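Local coordinates for protein putative TIM-barrel metal-dependent hydrolase (Mycobacterium avium subsp. paratuberculosis S397, PDB 4DZI) that probably catalyses a metal-dependent hydrolysis as a TIM-barrel member of the amidohydrolase family, with two cadmium ions bound in a bimetal site, at residues Y297-L302 against R344-D349; S368-L373 against S379-I384. One frame throughout, in Å; residues are numbered along the deposited sequence.

Contact 1: residues Y297-L302 against R344-D349; sequences YFVHRL and RVIGVD. With SO4 (sulfate ion), chain J.
Val-299 meets Val-345 and Ile-346 through a single methyl, CG1, in a small apolar contact between two helices. In the conformer described, one of two modelled for Val-299, this branch stands anti to the backbone N (chi1 180°), which carries CG1 out to the partner segment, where it lies 3.6 Å from CG2 of Ile-346 and 3.7 Å from CG1 of Val-345. The two valine side chains run past each other in opposite senses, whereas Val-299 and Ile-346 cross at about a right angle. The other Val-299 methyl, CG2, lies 4.0 Å above the centre of the Phe-298 ring.

On another side of the first helix, Arg-301 bends at chi2 and chi3 and sends NH2 to O3 of a sulfate ion, probably from the crystallisation liquor; this 2.7 Å bond meets the guanidinium edge in plane. Arg-266 and Arg-305 of both subunits also bind the sulfate, so the anion probably offsets the positive charge gathered there, and Asp-265 pairs with NH1 of Arg-301. Nearby, His-300 NE2 bonds to its counterpart in the second subunit.

Helix 298-312 thus touches the end of helix 339-346 through Val-299, while Ile-331 of strand 329-331 packs against both Val-299 and Ile-346.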
ATOM      1  N   TYR C 297      -3.357 -11.243   5.409  1.00 13.85           N
ATOM      2  CA  TYR C 297      -4.084 -10.693   4.249  1.00 15.81           C
ATOM      3  C   TYR C 297      -3.148 -10.179   3.175  1.00 16.27           C
ATOM      4  O   TYR C 297      -3.535 -10.087   2.009  1.00 15.45           O
ATOM      5  CB  TYR C 297      -4.904  -9.523   4.742  1.00 17.54           C
ATOM      6  CG  TYR C 297      -5.948  -8.983   3.806  1.00 14.25           C
ATOM      7  CD1 TYR C 297      -6.977  -9.766   3.380  1.00 19.83           C
ATOM      8  CD2 TYR C 297      -5.910  -7.648   3.412  1.00 22.29           C
ATOM      9  CE1 TYR C 297      -7.973  -9.258   2.553  1.00 28.39           C
ATOM     10  CE2 TYR C 297      -6.886  -7.131   2.594  1.00 23.98           C
ATOM     11  CZ  TYR C 297      -7.914  -7.938   2.172  1.00 23.34           C
ATOM     12  OH  TYR C 297      -8.911  -7.401   1.380  1.00 24.22           O
ATOM     13  N   PHE C 298      -1.927  -9.809   3.537  1.00 13.55           N
ATOM     14  CA  PHE C 298      -0.984  -9.331   2.540  1.00 12.73           C
ATOM     15  C   PHE C 298      -0.654 -10.346   1.426  1.00 15.00           C
ATOM     16  O   PHE C 298      -0.261  -9.966   0.309  1.00 14.70           O
ATOM     17  CB  PHE C 298       0.333  -8.835   3.167  1.00 14.59           C
ATOM     18  CG  PHE C 298       1.260  -9.943   3.627  1.00 18.29           C
ATOM     19  CD1 PHE C 298       2.241 -10.451   2.771  1.00 17.48           C
ATOM     20  CD2 PHE C 298       1.208 -10.408   4.928  1.00 13.87           C
ATOM     21  CE1 PHE C 298       3.108 -11.467   3.162  1.00 17.62           C
ATOM     22  CE2 PHE C 298       2.082 -11.406   5.334  1.00 12.82           C
ATOM     23  CZ  PHE C 298       3.038 -11.929   4.458  1.00 15.19           C
ATOM     24  N   VAL C 299      -0.776 -11.637   1.719  1.00 14.09           N
ATOM     25  CA  VAL C 299      -0.291 -12.670   0.811  0.50 16.05           C
ATOM     26  C   VAL C 299      -0.945 -12.605  -0.561  1.00 16.20           C
ATOM     27  O   VAL C 299      -0.294 -12.711  -1.584  1.00 17.70           O
ATOM     28  CB  VAL C 299      -0.549 -14.066   1.414  0.50 14.24           C
ATOM     29  CG1 VAL C 299      -0.054 -15.164   0.487  0.50 13.22           C
ATOM     30  CG2 VAL C 299       0.136 -14.169   2.763  0.50 18.85           C
ATOM     31  N   HIS C 300      -2.248 -12.464  -0.574  1.00 19.36           N
ATOM     32  CA  HIS C 300      -2.875 -12.585  -1.876  1.00 23.34           C
ATOM     33  C   HIS C 300      -2.533 -11.434  -2.801  1.00 22.03           C
ATOM     34  O   HIS C 300      -2.365 -11.655  -3.985  1.00 19.67           O
ATOM     35  CB  HIS C 300      -4.364 -12.842  -1.787  1.00 25.99           C
ATOM     36  CG  HIS C 300      -5.144 -11.634  -1.422  1.00 18.93           C
ATOM     37  ND1 HIS C 300      -5.129 -11.121  -0.169  1.00 29.76           N
ATOM     38  CD2 HIS C 300      -5.994 -10.827  -2.175  1.00 27.10           C
ATOM     39  CE1 HIS C 300      -5.911 -10.017  -0.131  1.00 32.22           C
ATOM     40  NE2 HIS C 300      -6.447  -9.843  -1.357  1.00 30.84           N
ATOM     41  N   ARG C 301      -2.412 -10.208  -2.284  1.00 18.89           N
ATOM     42  CA  ARG C 301      -1.993  -9.093  -3.164  1.00 14.77           C
ATOM     43  C   ARG C 301      -0.567  -9.264  -3.591  1.00 19.22           C
ATOM     44  O   ARG C 301      -0.204  -8.947  -4.716  1.00 19.19           O
ATOM     45  CB  ARG C 301      -2.134  -7.711  -2.478  1.00 19.80           C
ATOM     46  CG  ARG C 301      -3.548  -7.378  -2.015  1.00 35.23           C
ATOM     47  CD  ARG C 301      -3.619  -7.280  -0.488  1.00 32.19           C
ATOM     48  NE  ARG C 301      -2.687  -6.251  -0.016  1.00 29.20           N
ATOM     49  CZ  ARG C 301      -2.415  -6.036   1.268  1.00 16.14           C
ATOM     50  NH1 ARG C 301      -3.025  -6.795   2.176  1.00 22.72           N
ATOM     51  NH2 ARG C 301      -1.520  -5.097   1.641  1.00 17.93           N
ATOM     52  N   LEU C 302       0.273  -9.727  -2.668  1.00 16.36           N
ATOM     53  CA  LEU C 302       1.673  -9.916  -2.977  1.00 14.60           C
ATOM     54  C   LEU C 302       1.808 -10.954  -4.106  1.00 16.34           C
ATOM     55  O   LEU C 302       2.578 -10.739  -5.051  1.00 17.46           O
ATOM     56  CB  LEU C 302       2.450 -10.323  -1.707  1.00 15.45           C
ATOM     57  CG  LEU C 302       3.940 -10.587  -1.927  1.00 17.90           C
ATOM     58  CD1 LEU C 302       4.711  -9.334  -2.305  1.00 20.03           C
ATOM     59  CD2 LEU C 302       4.548 -11.173  -0.636  1.00 16.99           C
ATOM     60  N   ARG C 344      -5.064 -22.910   1.558  1.00 18.21           N
ATOM     61  CA  ARG C 344      -5.145 -23.151   0.114  1.00 24.58           C
ATOM     62  C   ARG C 344      -4.051 -22.425  -0.640  1.00 24.82           C
ATOM     63  O   ARG C 344      -3.447 -22.973  -1.576  1.00 28.74           O
ATOM     64  CB  ARG C 344      -6.515 -22.736  -0.406  1.00 26.71           C
ATOM     65  CG  ARG C 344      -7.593 -23.768  -0.086  1.00 44.24           C
ATOM     66  CD  ARG C 344      -8.833 -23.630  -0.962  1.00 58.64           C
ATOM     67  NE  ARG C 344      -9.589 -22.424  -0.648  1.00 53.04           N
ATOM     68  CZ  ARG C 344     -10.507 -22.345   0.311  1.00 57.03           C
ATOM     69  NH1 ARG C 344     -10.789 -23.404   1.057  1.00 66.03           N
ATOM     70  NH2 ARG C 344     -11.141 -21.203   0.525  1.00 32.27           N
ATOM     71  N   VAL C 345      -3.764 -21.202  -0.193  1.00 21.50           N
ATOM     72  CA  VAL C 345      -2.785 -20.344  -0.851  1.00 24.27           C
ATOM     73  C   VAL C 345      -1.321 -20.618  -0.518  1.00 29.80           C
ATOM     74  O   VAL C 345      -0.482 -20.670  -1.422  1.00 28.55           O
ATOM     75  CB  VAL C 345      -3.119 -18.881  -0.531  1.00 27.41           C
ATOM     76  CG1 VAL C 345      -2.004 -17.952  -0.964  1.00 30.61           C
ATOM     77  CG2 VAL C 345      -4.428 -18.519  -1.200  1.00 31.74           C
ATOM     78  N   ILE C 346      -0.987 -20.748   0.776  1.00 21.70           N
ATOM     79  CA  ILE C 346       0.407 -20.943   1.124  1.00 16.98           C
ATOM     80  C   ILE C 346       0.749 -22.342   1.603  1.00 19.13           C
ATOM     81  O   ILE C 346       1.930 -22.676   1.707  1.00 22.26           O
ATOM     82  CB  ILE C 346       0.890 -19.923   2.183  1.00 21.23           C
ATOM     83  CG1 ILE C 346       0.177 -20.146   3.514  1.00 18.58           C
ATOM     84  CG2 ILE C 346       0.674 -18.498   1.688  1.00 20.89           C
ATOM     85  CD1 ILE C 346       0.740 -19.324   4.673  1.00 23.27           C
ATOM     86  N   GLY C 347      -0.280 -23.146   1.884  1.00 22.42           N
ATOM     87  CA  GLY C 347      -0.079 -24.515   2.401  1.00 20.60           C
ATOM     88  C   GLY C 347      -0.279 -24.524   3.908  1.00 20.69           C
ATOM     89  O   GLY C 347       0.197 -23.611   4.619  1.00 17.88           O
ATOM     90  N   VAL C 348      -0.984 -25.532   4.416  1.00 17.69           N
ATOM     91  CA  VAL C 348      -1.232 -25.582   5.832  1.00 17.46           C
ATOM     92  C   VAL C 348       0.085 -25.630   6.628  1.00 15.62           C
ATOM     93  O   VAL C 348       0.126 -25.191   7.797  1.00 17.37           O
ATOM     94  CB  VAL C 348      -2.109 -26.786   6.169  1.00 21.16           C
ATOM     95  CG1 VAL C 348      -1.362 -28.074   5.860  1.00 19.26           C
ATOM     96  CG2 VAL C 348      -2.563 -26.727   7.611  1.00 24.98           C
ATOM     97  N   ASP C 349       1.155 -26.138   6.006  1.00 17.89           N
ATOM     98  CA  ASP C 349       2.416 -26.269   6.737  0.50 16.19           C
ATOM     99  C   ASP C 349       3.096 -24.935   7.027  1.00 15.42           C
ATOM    100  O   ASP C 349       4.054 -24.870   7.807  1.00 13.92           O
ATOM    101  CB  ASP C 349       3.391 -27.191   6.000  0.50 13.99           C
ATOM    102  CG  ASP C 349       3.742 -26.672   4.612  0.50 21.62           C
ATOM    103  OD1 ASP C 349       2.834 -26.618   3.742  0.50 30.65           O
ATOM    104  OD2 ASP C 349       4.918 -26.317   4.402  0.50 33.86           O
TER
HETATM  105  S   SO4 J 506      -1.916  -2.380  -0.583  1.00 24.62           S
HETATM  106  O1  SO4 J 506      -1.372  -1.793  -1.792  1.00 21.83           O
HETATM  107  O2  SO4 J 506      -3.014  -3.367  -0.765  1.00 24.84           O
HETATM  108  O3  SO4 J 506      -0.767  -3.212  -0.126  1.00 55.87           O
HETATM  109  O4  SO4 J 506      -2.172  -1.579   0.600  1.00 24.54           O

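Contact 2: residues S368-L373 against S379-I384; sequences SFTAEL and SDIRKI
Leu-373 packs against Ile-381 and Ile-384 in the TIM-barrel amidohydrolase fold, where the 3-10 segment 368-372 leads through a short connection into helix 378-393. Apolar contacts carry the interface. The branch ends of Leu-373 and Ile-384 meet head on, with CD1 of the leucine 3.8 Å from CG2 of the isoleucine and CD2 3.9 Å from its CD1. Against Ile-381 the leucine uses its base instead: CB lies 3.9 Å from CG1. With CG1 anti to the carbonyl carbon (chi1 -69°), CG2 of Ile-384 stands anti to the backbone N and meets both Leu-373 and Phe-369.

The aromatic contribution comes from Phe-369, whose side chain crosses that of Ile-384 at about a right angle, CE1 lying 4.0 Å from CG2 of Ile-384; its ring also makes an edge-to-face pair with Phe-353. Met-385, next along the helix, touches Phe-369, Thr-370 and Leu-373, extending the apolar surface.

Polar bonds hold the two segments separately. Leu-373 N bonds to Thr-370 O and Ile-384 N to Asp-380 O, while the Thr-370 hydroxyl pairs with Val-367 O. CD1 of Ile-381 rests 3.7 Å from the carbonyl O of Leu-373.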
ATOM      1  N   SER C 368      -6.807 -20.615  23.068  1.00 19.40           N
ATOM      2  CA  SER C 368      -8.119 -20.336  22.445  1.00 14.49           C
ATOM      3  C   SER C 368      -8.018 -20.087  20.938  1.00 16.77           C
ATOM      4  O   SER C 368      -9.033 -20.005  20.245  1.00 20.82           O
ATOM      5  CB  SER C 368      -8.837 -19.170  23.138  1.00 21.59           C
ATOM      6  OG  SER C 368      -8.170 -17.962  22.868  1.00 23.54           O
ATOM      7  N   PHE C 369      -6.797 -19.988  20.421  1.00 18.42           N
ATOM      8  CA  PHE C 369      -6.603 -19.876  18.972  1.00 16.58           C
ATOM      9  C   PHE C 369      -7.293 -21.052  18.273  1.00 20.42           C
ATOM     10  O   PHE C 369      -7.732 -20.928  17.143  1.00 17.55           O
ATOM     11  CB  PHE C 369      -5.103 -19.855  18.669  1.00 16.48           C
ATOM     12  CG  PHE C 369      -4.743 -19.541  17.236  1.00 20.75           C
ATOM     13  CD1 PHE C 369      -4.642 -20.555  16.290  1.00 21.57           C
ATOM     14  CD2 PHE C 369      -4.433 -18.239  16.858  1.00 23.64           C
ATOM     15  CE1 PHE C 369      -4.282 -20.288  14.991  1.00 17.56           C
ATOM     16  CE2 PHE C 369      -4.060 -17.963  15.552  1.00 21.48           C
ATOM     17  CZ  PHE C 369      -3.986 -18.987  14.619  1.00 18.70           C
ATOM     18  N   THR C 370      -7.395 -22.210  18.936  1.00 17.34           N
ATOM     19  CA  THR C 370      -7.994 -23.350  18.283  1.00 15.28           C
ATOM     20  C   THR C 370      -9.451 -23.151  17.869  1.00 17.50           C
ATOM     21  O   THR C 370      -9.931 -23.869  16.969  1.00 17.86           O
ATOM     22  CB  THR C 370      -7.925 -24.627  19.157  1.00 19.26           C
ATOM     23  OG1 THR C 370      -8.580 -24.378  20.402  1.00 19.64           O
ATOM     24  CG2 THR C 370      -6.449 -25.021  19.457  1.00 17.72           C
ATOM     25  N   ALA C 371     -10.130 -22.205  18.514  1.00 21.01           N
ATOM     26  CA  ALA C 371     -11.506 -21.868  18.141  1.00 26.11           C
ATOM     27  C   ALA C 371     -11.583 -21.454  16.663  1.00 18.22           C
ATOM     28  O   ALA C 371     -12.635 -21.626  16.035  1.00 26.94           O
ATOM     29  CB  ALA C 371     -12.081 -20.772  19.052  1.00 26.53           C
ATOM     30  N   GLU C 372     -10.470 -20.944  16.114  1.00 20.00           N
ATOM     31  CA  GLU C 372     -10.410 -20.495  14.710  1.00 23.64           C
ATOM     32  C   GLU C 372     -10.067 -21.615  13.729  1.00 22.77           C
ATOM     33  O   GLU C 372      -9.969 -21.368  12.519  1.00 19.85           O
ATOM     34  CB  GLU C 372      -9.368 -19.379  14.537  1.00 20.15           C
ATOM     35  CG  GLU C 372      -9.377 -18.317  15.627  1.00 23.29           C
ATOM     36  CD  GLU C 372     -10.757 -17.721  15.814  1.00 31.27           C
ATOM     37  OE1 GLU C 372     -11.582 -17.832  14.883  1.00 29.52           O
ATOM     38  OE2 GLU C 372     -11.020 -17.155  16.888  1.00 31.94           O
ATOM     39  N   LEU C 373      -9.856 -22.840  14.243  1.00 18.12           N
ATOM     40  CA  LEU C 373      -9.366 -23.937  13.414  1.00 20.70           C
ATOM     41  C   LEU C 373     -10.395 -25.062  13.190  1.00 25.45           C
ATOM     42  O   LEU C 373     -10.038 -26.163  12.765  1.00 23.99           O
ATOM     43  CB  LEU C 373      -8.089 -24.521  14.054  1.00 16.28           C
ATOM     44  CG  LEU C 373      -6.934 -23.504  14.203  1.00 16.81           C
ATOM     45  CD1 LEU C 373      -5.720 -24.155  14.854  1.00 19.49           C
ATOM     46  CD2 LEU C 373      -6.540 -22.961  12.835  1.00 17.16           C
ATOM     47  N   SER C 379      -4.989 -33.584  12.811  1.00 15.89           N
ATOM     48  CA  SER C 379      -3.561 -33.561  12.537  1.00 19.86           C
ATOM     49  C   SER C 379      -3.077 -32.248  11.935  1.00 24.27           C
ATOM     50  O   SER C 379      -1.937 -31.850  12.180  1.00 18.01           O
ATOM     51  CB  SER C 379      -3.093 -34.753  11.699  1.00 23.07           C
ATOM     52  OG  SER C 379      -3.770 -34.794  10.474  1.00 28.48           O
ATOM     53  N   ASP C 380      -3.919 -31.571  11.148  1.00 17.57           N
ATOM     54  CA  ASP C 380      -3.553 -30.226  10.705  1.00 12.69           C
ATOM     55  C   ASP C 380      -3.523 -29.210  11.856  1.00 15.87           C
ATOM     56  O   ASP C 380      -2.710 -28.280  11.837  1.00 15.47           O
ATOM     57  CB  ASP C 380      -4.506 -29.715   9.568  1.00 15.14           C
ATOM     58  CG  ASP C 380      -4.153 -30.285   8.198  1.00 23.45           C
ATOM     59  OD1 ASP C 380      -3.070 -30.891   8.036  1.00 24.31           O
ATOM     60  OD2 ASP C 380      -4.962 -30.103   7.265  1.00 26.69           O
ATOM     61  N   ILE C 381      -4.423 -29.362  12.823  1.00 16.89           N
ATOM     62  CA  ILE C 381      -4.396 -28.499  14.015  1.00 19.92           C
ATOM     63  C   ILE C 381      -3.084 -28.696  14.755  1.00 20.35           C
ATOM     64  O   ILE C 381      -2.474 -27.735  15.207  1.00 16.32           O
ATOM     65  CB  ILE C 381      -5.606 -28.718  14.929  1.00 17.03           C
ATOM     66  CG1 ILE C 381      -6.859 -28.236  14.197  1.00 19.99           C
ATOM     67  CG2 ILE C 381      -5.449 -27.970  16.254  1.00 16.07           C
ATOM     68  CD1 ILE C 381      -8.166 -28.628  14.842  1.00 22.17           C
ATOM     69  N   ARG C 382      -2.627 -29.945  14.853  1.00 14.97           N
ATOM     70  CA  ARG C 382      -1.314 -30.220  15.482  1.00 18.90           C
ATOM     71  C   ARG C 382      -0.170 -29.539  14.737  1.00 14.67           C
ATOM     72  O   ARG C 382       0.786 -29.066  15.363  1.00 16.20           O
ATOM     73  CB  ARG C 382      -1.107 -31.741  15.623  1.00 18.79           C
ATOM     74  CG  ARG C 382       0.326 -32.237  15.871  1.00 19.58           C
ATOM     75  CD  ARG C 382       0.783 -31.995  17.301  1.00 18.68           C
ATOM     76  NE  ARG C 382       2.090 -32.589  17.577  1.00 18.04           N
ATOM     77  CZ  ARG C 382       2.283 -33.681  18.324  1.00 20.42           C
ATOM     78  NH1 ARG C 382       1.249 -34.330  18.863  1.00 17.34           N
ATOM     79  NH2 ARG C 382       3.523 -34.117  18.539  1.00 16.51           N
ATOM     80  N   LYS C 383      -0.277 -29.385  13.409  1.00 15.60           N
ATOM     81  CA  LYS C 383       0.764 -28.684  12.676  1.00 14.93           C
ATOM     82  C   LYS C 383       0.716 -27.211  13.026  1.00 13.45           C
ATOM     83  O   LYS C 383       1.740 -26.597  13.321  1.00 11.82           O
ATOM     84  CB  LYS C 383       0.594 -28.806  11.150  1.00 14.48           C
ATOM     85  CG  LYS C 383       0.821 -30.216  10.626  1.00 17.89           C
ATOM     86  CD  LYS C 383       0.638 -30.222   9.118  1.00 18.40           C
ATOM     87  CE  LYS C 383       1.142 -31.564   8.580  1.00 31.70           C
ATOM     88  NZ  LYS C 383       1.218 -31.622   7.093  1.00 43.00           N
ATOM     89  N   ILE C 384      -0.481 -26.634  12.951  1.00 13.41           N
ATOM     90  CA  ILE C 384      -0.637 -25.187  13.172  1.00 14.04           C
ATOM     91  C   ILE C 384      -0.273 -24.786  14.605  1.00 16.78           C
ATOM     92  O   ILE C 384       0.397 -23.759  14.845  1.00 11.56           O
ATOM     93  CB  ILE C 384      -2.070 -24.765  12.832  1.00 13.52           C
ATOM     94  CG1 ILE C 384      -2.260 -24.893  11.305  1.00 15.98           C
ATOM     95  CG2 ILE C 384      -2.326 -23.324  13.249  1.00 16.29           C
ATOM     96  CD1 ILE C 384      -3.700 -24.719  10.879  1.00 17.51           C
TER

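Contact 1 comes wholly before contact 2 along the chain, and their centres lie about 17 Å apart, both in the amidohydrolase domain. Helix 339-346 and helix 378-393, which follow each other in the chain, connect them: Val-348, just beyond the first of these helices, places CG2 4.0 Å from CD1 of Ile-384 and also packs on Asp-380. Leu-339, at the start of helix 339-346, touches Leu-373, giving a second connection. Contact 1 joins helices beside the parallel sheet and lies close to the subunit interface, whereas contact 2 touches no other chain and has Phe-369 about 12 Å from a cadmium ion. Between them the contacts involve helix 298-312, helix 339-346, segment 368-373 and helix 378-393, in that chain order.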